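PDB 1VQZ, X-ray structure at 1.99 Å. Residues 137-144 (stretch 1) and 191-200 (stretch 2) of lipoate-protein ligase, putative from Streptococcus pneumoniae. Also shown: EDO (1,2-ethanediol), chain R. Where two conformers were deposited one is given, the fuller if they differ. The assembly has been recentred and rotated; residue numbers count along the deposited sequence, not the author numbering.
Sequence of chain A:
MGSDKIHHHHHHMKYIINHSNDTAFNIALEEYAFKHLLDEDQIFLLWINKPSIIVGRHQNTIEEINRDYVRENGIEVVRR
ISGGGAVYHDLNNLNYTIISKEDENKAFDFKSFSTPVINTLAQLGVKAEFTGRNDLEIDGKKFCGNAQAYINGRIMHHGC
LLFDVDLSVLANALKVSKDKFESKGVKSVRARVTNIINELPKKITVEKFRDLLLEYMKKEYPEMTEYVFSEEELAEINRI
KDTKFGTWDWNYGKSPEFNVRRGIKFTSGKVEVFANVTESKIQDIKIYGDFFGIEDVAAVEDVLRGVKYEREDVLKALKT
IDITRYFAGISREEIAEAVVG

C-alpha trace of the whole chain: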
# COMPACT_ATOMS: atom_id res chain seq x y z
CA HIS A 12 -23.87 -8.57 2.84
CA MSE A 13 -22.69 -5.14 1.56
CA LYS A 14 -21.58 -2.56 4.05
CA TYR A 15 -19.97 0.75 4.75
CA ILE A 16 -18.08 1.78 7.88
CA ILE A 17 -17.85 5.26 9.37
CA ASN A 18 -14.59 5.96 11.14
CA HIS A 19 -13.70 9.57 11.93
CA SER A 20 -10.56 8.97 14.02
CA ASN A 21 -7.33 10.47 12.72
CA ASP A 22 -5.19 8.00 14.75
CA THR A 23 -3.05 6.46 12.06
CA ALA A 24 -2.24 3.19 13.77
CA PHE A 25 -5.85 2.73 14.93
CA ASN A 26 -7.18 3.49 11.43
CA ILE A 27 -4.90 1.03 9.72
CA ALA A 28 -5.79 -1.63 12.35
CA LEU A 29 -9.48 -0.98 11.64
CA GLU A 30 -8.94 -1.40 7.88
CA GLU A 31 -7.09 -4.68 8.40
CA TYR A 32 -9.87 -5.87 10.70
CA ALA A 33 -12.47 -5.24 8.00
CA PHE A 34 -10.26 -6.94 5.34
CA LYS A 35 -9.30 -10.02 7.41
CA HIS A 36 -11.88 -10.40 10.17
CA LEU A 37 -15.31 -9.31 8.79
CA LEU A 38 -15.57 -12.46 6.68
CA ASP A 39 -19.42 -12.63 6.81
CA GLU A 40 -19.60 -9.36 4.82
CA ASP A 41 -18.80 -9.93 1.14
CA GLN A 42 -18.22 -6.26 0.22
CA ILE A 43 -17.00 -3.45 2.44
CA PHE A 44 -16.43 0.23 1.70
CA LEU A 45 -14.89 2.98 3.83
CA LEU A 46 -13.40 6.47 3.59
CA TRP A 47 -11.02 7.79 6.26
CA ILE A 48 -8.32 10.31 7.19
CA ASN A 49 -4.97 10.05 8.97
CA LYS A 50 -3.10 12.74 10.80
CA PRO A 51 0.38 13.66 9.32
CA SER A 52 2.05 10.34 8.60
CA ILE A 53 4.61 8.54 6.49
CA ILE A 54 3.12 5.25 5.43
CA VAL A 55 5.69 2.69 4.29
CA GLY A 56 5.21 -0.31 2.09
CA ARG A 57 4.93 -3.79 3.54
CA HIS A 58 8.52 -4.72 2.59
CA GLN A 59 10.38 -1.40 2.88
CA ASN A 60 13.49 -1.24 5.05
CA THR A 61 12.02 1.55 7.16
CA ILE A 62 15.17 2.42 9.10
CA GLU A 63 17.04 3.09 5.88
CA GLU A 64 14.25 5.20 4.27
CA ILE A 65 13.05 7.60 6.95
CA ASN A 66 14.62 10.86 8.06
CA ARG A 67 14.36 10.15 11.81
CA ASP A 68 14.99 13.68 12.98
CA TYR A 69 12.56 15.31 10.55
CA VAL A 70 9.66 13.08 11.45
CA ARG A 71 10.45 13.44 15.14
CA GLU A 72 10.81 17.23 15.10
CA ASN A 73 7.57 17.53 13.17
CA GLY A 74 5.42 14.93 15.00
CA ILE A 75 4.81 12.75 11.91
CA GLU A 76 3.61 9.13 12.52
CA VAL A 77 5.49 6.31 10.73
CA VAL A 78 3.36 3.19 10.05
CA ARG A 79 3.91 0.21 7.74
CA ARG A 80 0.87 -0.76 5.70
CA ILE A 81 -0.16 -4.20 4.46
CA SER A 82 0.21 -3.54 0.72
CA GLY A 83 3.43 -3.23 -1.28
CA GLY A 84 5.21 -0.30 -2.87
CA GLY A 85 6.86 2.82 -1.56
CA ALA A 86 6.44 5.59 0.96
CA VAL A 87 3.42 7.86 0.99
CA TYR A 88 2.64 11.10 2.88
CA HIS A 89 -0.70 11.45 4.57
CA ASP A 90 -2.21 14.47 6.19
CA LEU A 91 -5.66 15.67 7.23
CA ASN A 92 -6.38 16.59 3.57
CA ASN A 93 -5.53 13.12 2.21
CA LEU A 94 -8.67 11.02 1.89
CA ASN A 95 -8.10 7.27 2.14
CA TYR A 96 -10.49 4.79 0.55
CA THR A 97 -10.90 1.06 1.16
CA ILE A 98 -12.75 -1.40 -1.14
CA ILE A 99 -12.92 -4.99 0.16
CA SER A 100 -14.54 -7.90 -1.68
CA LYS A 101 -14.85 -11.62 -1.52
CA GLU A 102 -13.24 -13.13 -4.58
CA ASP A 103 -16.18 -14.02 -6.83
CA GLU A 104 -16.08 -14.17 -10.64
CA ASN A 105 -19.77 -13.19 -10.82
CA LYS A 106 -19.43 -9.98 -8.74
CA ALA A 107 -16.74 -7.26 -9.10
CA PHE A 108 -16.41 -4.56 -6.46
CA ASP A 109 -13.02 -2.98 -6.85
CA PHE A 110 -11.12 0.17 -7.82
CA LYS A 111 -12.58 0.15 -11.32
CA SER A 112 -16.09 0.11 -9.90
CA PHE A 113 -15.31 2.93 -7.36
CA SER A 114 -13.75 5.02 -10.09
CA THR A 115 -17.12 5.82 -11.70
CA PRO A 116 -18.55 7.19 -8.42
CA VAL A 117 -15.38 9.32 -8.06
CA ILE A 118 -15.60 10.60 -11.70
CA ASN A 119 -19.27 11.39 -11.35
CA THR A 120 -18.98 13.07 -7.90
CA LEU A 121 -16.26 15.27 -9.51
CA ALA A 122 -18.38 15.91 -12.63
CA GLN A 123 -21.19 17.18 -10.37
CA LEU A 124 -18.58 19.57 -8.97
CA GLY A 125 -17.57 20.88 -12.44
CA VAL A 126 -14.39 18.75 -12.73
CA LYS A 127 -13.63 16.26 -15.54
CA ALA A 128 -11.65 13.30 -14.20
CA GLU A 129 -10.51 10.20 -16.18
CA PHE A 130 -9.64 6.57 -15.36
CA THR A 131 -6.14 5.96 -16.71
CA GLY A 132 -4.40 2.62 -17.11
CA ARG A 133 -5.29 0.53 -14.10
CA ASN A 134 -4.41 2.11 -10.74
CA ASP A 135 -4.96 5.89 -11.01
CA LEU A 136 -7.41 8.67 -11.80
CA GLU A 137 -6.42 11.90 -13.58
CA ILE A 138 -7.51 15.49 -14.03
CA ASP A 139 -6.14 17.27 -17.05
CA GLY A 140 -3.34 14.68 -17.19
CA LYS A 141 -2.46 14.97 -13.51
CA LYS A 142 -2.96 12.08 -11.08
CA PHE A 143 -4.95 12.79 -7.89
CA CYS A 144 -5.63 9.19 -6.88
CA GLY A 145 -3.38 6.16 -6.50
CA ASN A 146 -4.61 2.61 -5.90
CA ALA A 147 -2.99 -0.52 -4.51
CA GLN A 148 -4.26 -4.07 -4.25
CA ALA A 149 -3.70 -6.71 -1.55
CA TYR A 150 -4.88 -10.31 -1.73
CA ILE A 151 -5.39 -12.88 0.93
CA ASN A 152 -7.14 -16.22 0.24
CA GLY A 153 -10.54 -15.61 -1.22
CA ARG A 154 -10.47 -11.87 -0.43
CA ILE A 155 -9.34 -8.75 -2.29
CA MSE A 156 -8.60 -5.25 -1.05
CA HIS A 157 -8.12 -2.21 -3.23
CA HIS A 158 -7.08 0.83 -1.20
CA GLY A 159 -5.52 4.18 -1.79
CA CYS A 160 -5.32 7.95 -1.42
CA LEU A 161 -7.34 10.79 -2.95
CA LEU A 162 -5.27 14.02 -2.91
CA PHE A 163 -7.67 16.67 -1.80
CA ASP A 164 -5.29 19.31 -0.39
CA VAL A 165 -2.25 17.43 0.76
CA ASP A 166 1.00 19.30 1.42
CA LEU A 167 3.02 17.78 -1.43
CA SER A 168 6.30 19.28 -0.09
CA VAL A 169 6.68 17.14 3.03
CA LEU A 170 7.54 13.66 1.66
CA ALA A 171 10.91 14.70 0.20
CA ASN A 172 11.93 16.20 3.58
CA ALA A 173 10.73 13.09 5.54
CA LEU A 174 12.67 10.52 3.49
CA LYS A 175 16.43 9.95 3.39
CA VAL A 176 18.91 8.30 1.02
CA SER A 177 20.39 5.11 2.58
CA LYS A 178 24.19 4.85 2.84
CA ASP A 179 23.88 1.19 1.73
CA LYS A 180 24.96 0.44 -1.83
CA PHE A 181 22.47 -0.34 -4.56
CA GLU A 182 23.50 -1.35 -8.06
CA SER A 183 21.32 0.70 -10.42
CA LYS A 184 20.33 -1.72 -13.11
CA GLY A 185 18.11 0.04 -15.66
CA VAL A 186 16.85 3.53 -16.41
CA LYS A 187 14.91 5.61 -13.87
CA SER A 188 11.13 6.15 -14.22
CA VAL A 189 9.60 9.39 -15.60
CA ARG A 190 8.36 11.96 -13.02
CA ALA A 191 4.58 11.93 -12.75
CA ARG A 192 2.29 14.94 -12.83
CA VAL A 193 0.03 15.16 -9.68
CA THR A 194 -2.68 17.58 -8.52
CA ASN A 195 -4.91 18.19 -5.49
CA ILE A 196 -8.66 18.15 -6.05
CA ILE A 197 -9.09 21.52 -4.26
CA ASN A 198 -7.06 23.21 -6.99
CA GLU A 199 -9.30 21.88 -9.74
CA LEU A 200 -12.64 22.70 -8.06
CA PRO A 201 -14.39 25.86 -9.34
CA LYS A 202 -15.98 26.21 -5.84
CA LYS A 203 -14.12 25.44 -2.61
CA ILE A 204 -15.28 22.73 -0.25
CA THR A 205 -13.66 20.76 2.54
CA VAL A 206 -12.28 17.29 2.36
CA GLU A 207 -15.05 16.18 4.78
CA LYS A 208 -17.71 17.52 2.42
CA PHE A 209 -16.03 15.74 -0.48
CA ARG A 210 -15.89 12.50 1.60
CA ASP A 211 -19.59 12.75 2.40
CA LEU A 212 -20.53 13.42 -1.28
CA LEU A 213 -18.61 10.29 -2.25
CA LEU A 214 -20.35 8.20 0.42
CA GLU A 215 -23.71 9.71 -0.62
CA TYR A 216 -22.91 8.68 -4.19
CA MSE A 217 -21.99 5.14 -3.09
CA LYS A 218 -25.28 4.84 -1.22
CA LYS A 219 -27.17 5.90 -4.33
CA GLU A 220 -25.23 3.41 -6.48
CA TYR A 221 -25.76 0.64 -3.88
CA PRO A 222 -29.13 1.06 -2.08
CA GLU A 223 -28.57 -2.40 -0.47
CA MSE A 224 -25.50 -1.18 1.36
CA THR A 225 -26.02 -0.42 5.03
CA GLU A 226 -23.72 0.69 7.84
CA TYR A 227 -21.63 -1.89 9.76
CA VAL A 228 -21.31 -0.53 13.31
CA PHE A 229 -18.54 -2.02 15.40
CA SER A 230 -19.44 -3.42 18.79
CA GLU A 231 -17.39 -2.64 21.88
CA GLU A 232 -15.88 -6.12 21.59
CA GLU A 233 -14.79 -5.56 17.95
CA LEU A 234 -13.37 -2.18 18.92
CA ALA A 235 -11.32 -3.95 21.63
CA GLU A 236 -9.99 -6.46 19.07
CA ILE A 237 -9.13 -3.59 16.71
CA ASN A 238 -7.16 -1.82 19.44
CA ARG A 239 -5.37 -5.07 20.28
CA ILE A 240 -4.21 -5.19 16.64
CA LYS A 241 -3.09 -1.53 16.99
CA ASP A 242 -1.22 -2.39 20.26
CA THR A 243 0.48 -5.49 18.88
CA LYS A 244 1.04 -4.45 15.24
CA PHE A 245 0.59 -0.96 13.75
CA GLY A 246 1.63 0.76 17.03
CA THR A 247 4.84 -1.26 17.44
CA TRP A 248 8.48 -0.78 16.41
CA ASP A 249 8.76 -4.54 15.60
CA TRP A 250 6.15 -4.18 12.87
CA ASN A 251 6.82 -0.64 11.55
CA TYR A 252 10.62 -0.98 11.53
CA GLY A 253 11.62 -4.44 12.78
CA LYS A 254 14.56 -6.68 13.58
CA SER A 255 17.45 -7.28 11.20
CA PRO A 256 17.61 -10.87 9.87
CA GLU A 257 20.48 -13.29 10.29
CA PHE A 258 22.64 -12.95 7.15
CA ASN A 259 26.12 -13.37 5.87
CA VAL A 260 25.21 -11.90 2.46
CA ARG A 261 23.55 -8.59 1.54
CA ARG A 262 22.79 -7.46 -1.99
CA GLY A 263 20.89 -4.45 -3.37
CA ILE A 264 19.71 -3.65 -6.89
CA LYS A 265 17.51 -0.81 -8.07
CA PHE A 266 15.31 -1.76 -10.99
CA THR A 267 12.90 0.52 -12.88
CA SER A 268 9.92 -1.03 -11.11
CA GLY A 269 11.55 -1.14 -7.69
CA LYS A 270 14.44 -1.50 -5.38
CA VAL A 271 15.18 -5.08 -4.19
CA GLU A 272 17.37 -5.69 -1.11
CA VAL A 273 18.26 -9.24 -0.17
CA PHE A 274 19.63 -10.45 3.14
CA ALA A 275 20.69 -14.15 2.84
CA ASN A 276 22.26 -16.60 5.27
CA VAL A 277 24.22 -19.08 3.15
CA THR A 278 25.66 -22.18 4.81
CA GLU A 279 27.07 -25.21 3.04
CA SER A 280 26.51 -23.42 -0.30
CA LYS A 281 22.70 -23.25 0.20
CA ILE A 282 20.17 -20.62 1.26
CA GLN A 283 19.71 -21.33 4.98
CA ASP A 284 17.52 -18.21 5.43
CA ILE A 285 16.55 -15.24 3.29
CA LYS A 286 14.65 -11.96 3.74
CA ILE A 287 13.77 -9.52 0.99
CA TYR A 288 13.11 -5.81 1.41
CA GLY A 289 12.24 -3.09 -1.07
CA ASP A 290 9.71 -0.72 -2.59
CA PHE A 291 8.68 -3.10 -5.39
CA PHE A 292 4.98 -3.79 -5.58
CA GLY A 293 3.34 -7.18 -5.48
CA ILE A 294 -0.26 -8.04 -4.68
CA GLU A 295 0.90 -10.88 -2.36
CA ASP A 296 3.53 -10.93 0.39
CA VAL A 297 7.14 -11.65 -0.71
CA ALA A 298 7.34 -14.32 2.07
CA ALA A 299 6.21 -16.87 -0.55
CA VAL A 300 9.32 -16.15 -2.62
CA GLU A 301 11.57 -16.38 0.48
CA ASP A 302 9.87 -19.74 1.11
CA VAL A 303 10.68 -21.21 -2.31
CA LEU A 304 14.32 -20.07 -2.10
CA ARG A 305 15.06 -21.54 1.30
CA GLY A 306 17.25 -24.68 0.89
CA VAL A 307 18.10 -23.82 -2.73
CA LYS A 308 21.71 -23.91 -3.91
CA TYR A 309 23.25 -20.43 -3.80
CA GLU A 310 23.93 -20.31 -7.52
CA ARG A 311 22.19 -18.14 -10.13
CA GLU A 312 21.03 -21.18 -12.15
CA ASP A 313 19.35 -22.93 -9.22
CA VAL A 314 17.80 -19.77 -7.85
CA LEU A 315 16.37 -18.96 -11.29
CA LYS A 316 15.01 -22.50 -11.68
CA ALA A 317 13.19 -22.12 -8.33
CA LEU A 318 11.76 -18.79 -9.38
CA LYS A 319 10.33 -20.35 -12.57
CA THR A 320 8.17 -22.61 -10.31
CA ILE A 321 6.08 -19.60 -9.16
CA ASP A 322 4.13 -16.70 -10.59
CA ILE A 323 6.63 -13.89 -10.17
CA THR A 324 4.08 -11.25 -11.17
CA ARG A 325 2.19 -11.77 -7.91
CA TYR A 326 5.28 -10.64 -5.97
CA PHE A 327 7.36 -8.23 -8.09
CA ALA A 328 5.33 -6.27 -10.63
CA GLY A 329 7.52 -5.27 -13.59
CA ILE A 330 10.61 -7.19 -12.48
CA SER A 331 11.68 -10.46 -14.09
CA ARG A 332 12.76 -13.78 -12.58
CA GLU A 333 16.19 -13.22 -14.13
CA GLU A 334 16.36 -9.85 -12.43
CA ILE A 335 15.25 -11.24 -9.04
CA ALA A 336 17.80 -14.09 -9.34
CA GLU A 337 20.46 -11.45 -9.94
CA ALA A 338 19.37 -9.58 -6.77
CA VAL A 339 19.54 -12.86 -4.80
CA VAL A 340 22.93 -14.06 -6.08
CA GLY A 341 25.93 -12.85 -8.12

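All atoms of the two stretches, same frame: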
# COMPACT_ATOMS: atom_id res chain seq x y z
N GLU A 137 -7.11 10.68 -13.15
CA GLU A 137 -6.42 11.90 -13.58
C GLU A 137 -7.35 13.06 -13.77
O GLU A 137 -8.52 12.87 -14.08
CB GLU A 137 -5.75 11.66 -14.91
CG GLU A 137 -4.39 11.01 -14.82
CD GLU A 137 -3.76 10.86 -16.20
OE1 GLU A 137 -4.37 11.37 -17.17
OE2 GLU A 137 -2.68 10.25 -16.30
N ILE A 138 -6.80 14.28 -13.61
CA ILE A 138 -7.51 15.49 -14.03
C ILE A 138 -6.56 16.30 -14.88
O ILE A 138 -5.48 16.71 -14.41
CB ILE A 138 -7.99 16.37 -12.84
CG1 ILE A 138 -9.01 15.63 -11.96
CG2 ILE A 138 -8.57 17.69 -13.32
CD1 ILE A 138 -9.14 16.26 -10.54
N ASP A 139 -6.97 16.54 -16.12
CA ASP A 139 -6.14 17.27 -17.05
C ASP A 139 -4.74 16.69 -17.05
O ASP A 139 -3.75 17.43 -16.93
CB ASP A 139 -6.09 18.77 -16.67
CG ASP A 139 -5.52 19.64 -17.80
OD1 ASP A 139 -5.95 19.48 -18.97
OD2 ASP A 139 -4.62 20.47 -17.51
N GLY A 140 -4.64 15.36 -17.13
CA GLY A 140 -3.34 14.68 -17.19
C GLY A 140 -2.58 14.54 -15.89
O GLY A 140 -1.49 13.98 -15.86
N LYS A 141 -3.14 15.04 -14.79
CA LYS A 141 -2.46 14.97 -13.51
C LYS A 141 -3.20 13.99 -12.58
O LYS A 141 -4.44 14.03 -12.47
CB LYS A 141 -2.36 16.35 -12.86
CG LYS A 141 -1.58 17.37 -13.70
CD LYS A 141 -1.84 18.81 -13.24
CE LYS A 141 -3.34 19.20 -13.38
NZ LYS A 141 -3.53 20.68 -13.54
N LYS A 142 -2.42 13.13 -11.94
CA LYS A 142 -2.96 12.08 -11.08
C LYS A 142 -3.33 12.70 -9.74
O LYS A 142 -2.55 13.47 -9.18
CB LYS A 142 -1.93 10.96 -10.86
N PHE A 143 -4.52 12.37 -9.24
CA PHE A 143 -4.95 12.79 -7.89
C PHE A 143 -5.34 11.62 -7.00
O PHE A 143 -5.72 11.82 -5.84
CB PHE A 143 -6.15 13.75 -7.99
CG PHE A 143 -7.39 13.14 -8.61
CD1 PHE A 143 -7.53 13.02 -9.98
CD2 PHE A 143 -8.42 12.68 -7.81
CE1 PHE A 143 -8.68 12.50 -10.53
CE2 PHE A 143 -9.56 12.13 -8.37
CZ PHE A 143 -9.68 12.04 -9.71
N CYS A 144 -5.25 10.41 -7.55
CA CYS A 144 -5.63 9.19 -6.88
C CYS A 144 -4.69 8.06 -7.30
O CYS A 144 -4.38 7.86 -8.50
CB CYS A 144 -7.07 8.81 -7.25
SG CYS A 144 -7.70 7.35 -6.35
N ALA A 191 6.00 11.78 -12.52
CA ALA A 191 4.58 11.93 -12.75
C ALA A 191 4.10 13.35 -12.48
O ALA A 191 4.73 14.12 -11.75
CB ALA A 191 3.80 10.94 -11.90
N ARG A 192 2.98 13.70 -13.09
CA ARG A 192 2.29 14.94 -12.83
C ARG A 192 1.15 14.62 -11.83
O ARG A 192 0.29 13.81 -12.15
CB ARG A 192 1.69 15.47 -14.15
CG ARG A 192 2.58 15.31 -15.42
CD ARG A 192 1.89 15.90 -16.67
N VAL A 193 1.17 15.23 -10.63
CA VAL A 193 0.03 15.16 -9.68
C VAL A 193 -0.68 16.50 -9.40
O VAL A 193 -0.10 17.58 -9.54
CB VAL A 193 0.43 14.56 -8.33
CG1 VAL A 193 1.31 13.31 -8.55
CG2 VAL A 193 1.16 15.56 -7.46
N THR A 194 -1.95 16.42 -9.00
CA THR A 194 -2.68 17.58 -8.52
C THR A 194 -3.59 17.23 -7.32
O THR A 194 -3.94 16.07 -7.11
CB THR A 194 -3.56 18.16 -9.62
OG1 THR A 194 -4.25 19.32 -9.12
CG2 THR A 194 -4.57 17.08 -10.12
N ASN A 195 -3.94 18.27 -6.55
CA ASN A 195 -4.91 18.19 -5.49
C ASN A 195 -6.27 18.60 -6.04
O ASN A 195 -6.40 19.53 -6.85
CB ASN A 195 -4.48 19.11 -4.33
CG ASN A 195 -3.51 18.43 -3.37
OD1 ASN A 195 -3.84 17.44 -2.76
ND2 ASN A 195 -2.31 18.98 -3.23
N ILE A 196 -7.29 17.87 -5.63
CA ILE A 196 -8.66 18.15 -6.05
C ILE A 196 -9.00 19.62 -5.81
O ILE A 196 -9.55 20.28 -6.71
CB ILE A 196 -9.69 17.18 -5.38
CG1 ILE A 196 -9.44 15.75 -5.88
CG2 ILE A 196 -11.15 17.64 -5.69
CD1 ILE A 196 -9.98 14.64 -5.03
N ILE A 197 -8.66 20.15 -4.62
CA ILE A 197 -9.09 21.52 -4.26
C ILE A 197 -8.68 22.58 -5.31
O ILE A 197 -9.37 23.57 -5.55
CB ILE A 197 -8.57 21.93 -2.84
CG1 ILE A 197 -9.43 23.04 -2.23
CG2 ILE A 197 -7.10 22.36 -2.90
CD1 ILE A 197 -9.08 23.36 -0.80
N ASN A 198 -7.57 22.33 -5.98
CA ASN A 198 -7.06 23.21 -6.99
C ASN A 198 -7.80 23.12 -8.30
O ASN A 198 -7.64 23.97 -9.13
CB ASN A 198 -5.58 22.92 -7.21
CG ASN A 198 -4.75 23.26 -5.98
OD1 ASN A 198 -5.06 24.22 -5.24
ND2 ASN A 198 -3.67 22.50 -5.77
N GLU A 199 -8.59 22.08 -8.48
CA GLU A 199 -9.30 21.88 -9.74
C GLU A 199 -10.79 22.29 -9.61
O GLU A 199 -11.47 22.51 -10.61
CB GLU A 199 -9.17 20.42 -10.15
CG GLU A 199 -7.75 19.91 -10.23
CD GLU A 199 -6.91 20.61 -11.29
OE1 GLU A 199 -7.48 21.35 -12.11
OE2 GLU A 199 -5.67 20.38 -11.29
N LEU A 200 -11.27 22.33 -8.36
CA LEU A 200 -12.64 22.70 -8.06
C LEU A 200 -12.91 24.18 -8.35
O LEU A 200 -12.26 25.04 -7.78
CB LEU A 200 -12.96 22.45 -6.59
CG LEU A 200 -13.03 21.02 -6.13
CD1 LEU A 200 -13.07 20.98 -4.61
CD2 LEU A 200 -14.26 20.34 -6.70
C1 EDO R . -4.63 24.31 -12.04
O1 EDO R . -4.23 23.24 -11.16
C2 EDO R . -5.88 23.95 -12.84
O2 EDO R . -5.65 22.88 -13.77

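A tight hairpin and a largely irregular segment meet here through a single beta bridge, with Lys-142 opposite Val-193 and their CA atoms 4.5 Å apart. The bridge spends both backbone polar groups of Lys-142: Lys-142 N donates to Arg-192 O at 2.8 Å, and Lys-142 O accepts from Thr-194 N at 3.0 Å, with N-H...O angles of 165° and 156°. The same two carbonyls also draw CA-H groups, Arg-192 O from Lys-141 CA at 3.3 Å and Lys-142 O from Val-193 CA at 3.1 Å, as closely approaching backbones often do.

The hairpin settles its own turn. Ile-138 and Lys-141 exchange backbone bonds, Ile-138 N to Lys-141 O at 2.6 Å and Lys-141 N to Ile-138 O at 2.9 Å, closing a type I' turn with positive phi angles at Asp-139 and Gly-140; the positive phi at Gly-140 by itself favours glycine.

Beyond the bridge, one ionic pair links the stretches. Lys-141 NZ reaches Glu-199 OE2 at 3.1 Å in a hydrogen-bonded salt bridge. Thr-194 OG1 lies 2.8 Å from Glu-199 OE2 and 3.1 Å from Asn-195 O; its one proton cannot be assigned between them. Ethanediol, probably from the crystallisation liquor, joins this cluster: its O2 donates to Glu-199 OE1 at 2.9 Å and receives a weak bond from Lys-141 NZ at 3.1 Å, while its O1 donates to Glu-199 OE2 at 3.2 Å.

Carbon contacts accompany the polar ones. Lys-141 CB rests 3.6 Å from Thr-194 CG2, so the lysine contributes aliphatic contact as well as charge, and Ile-138 CG2 meets Glu-199 CG at 3.9 Å. Further along, Ile-196 CD1 approaches Phe-143 CD2 obliquely at 3.7 Å. The unpaid cost is Thr-194 O, buried without a hydrogen-bond partner; Phe-143 CB lies 3.3 Å from Thr-194 O, and Phe-143 CA makes a CA-H contact to it at 3.5 Å.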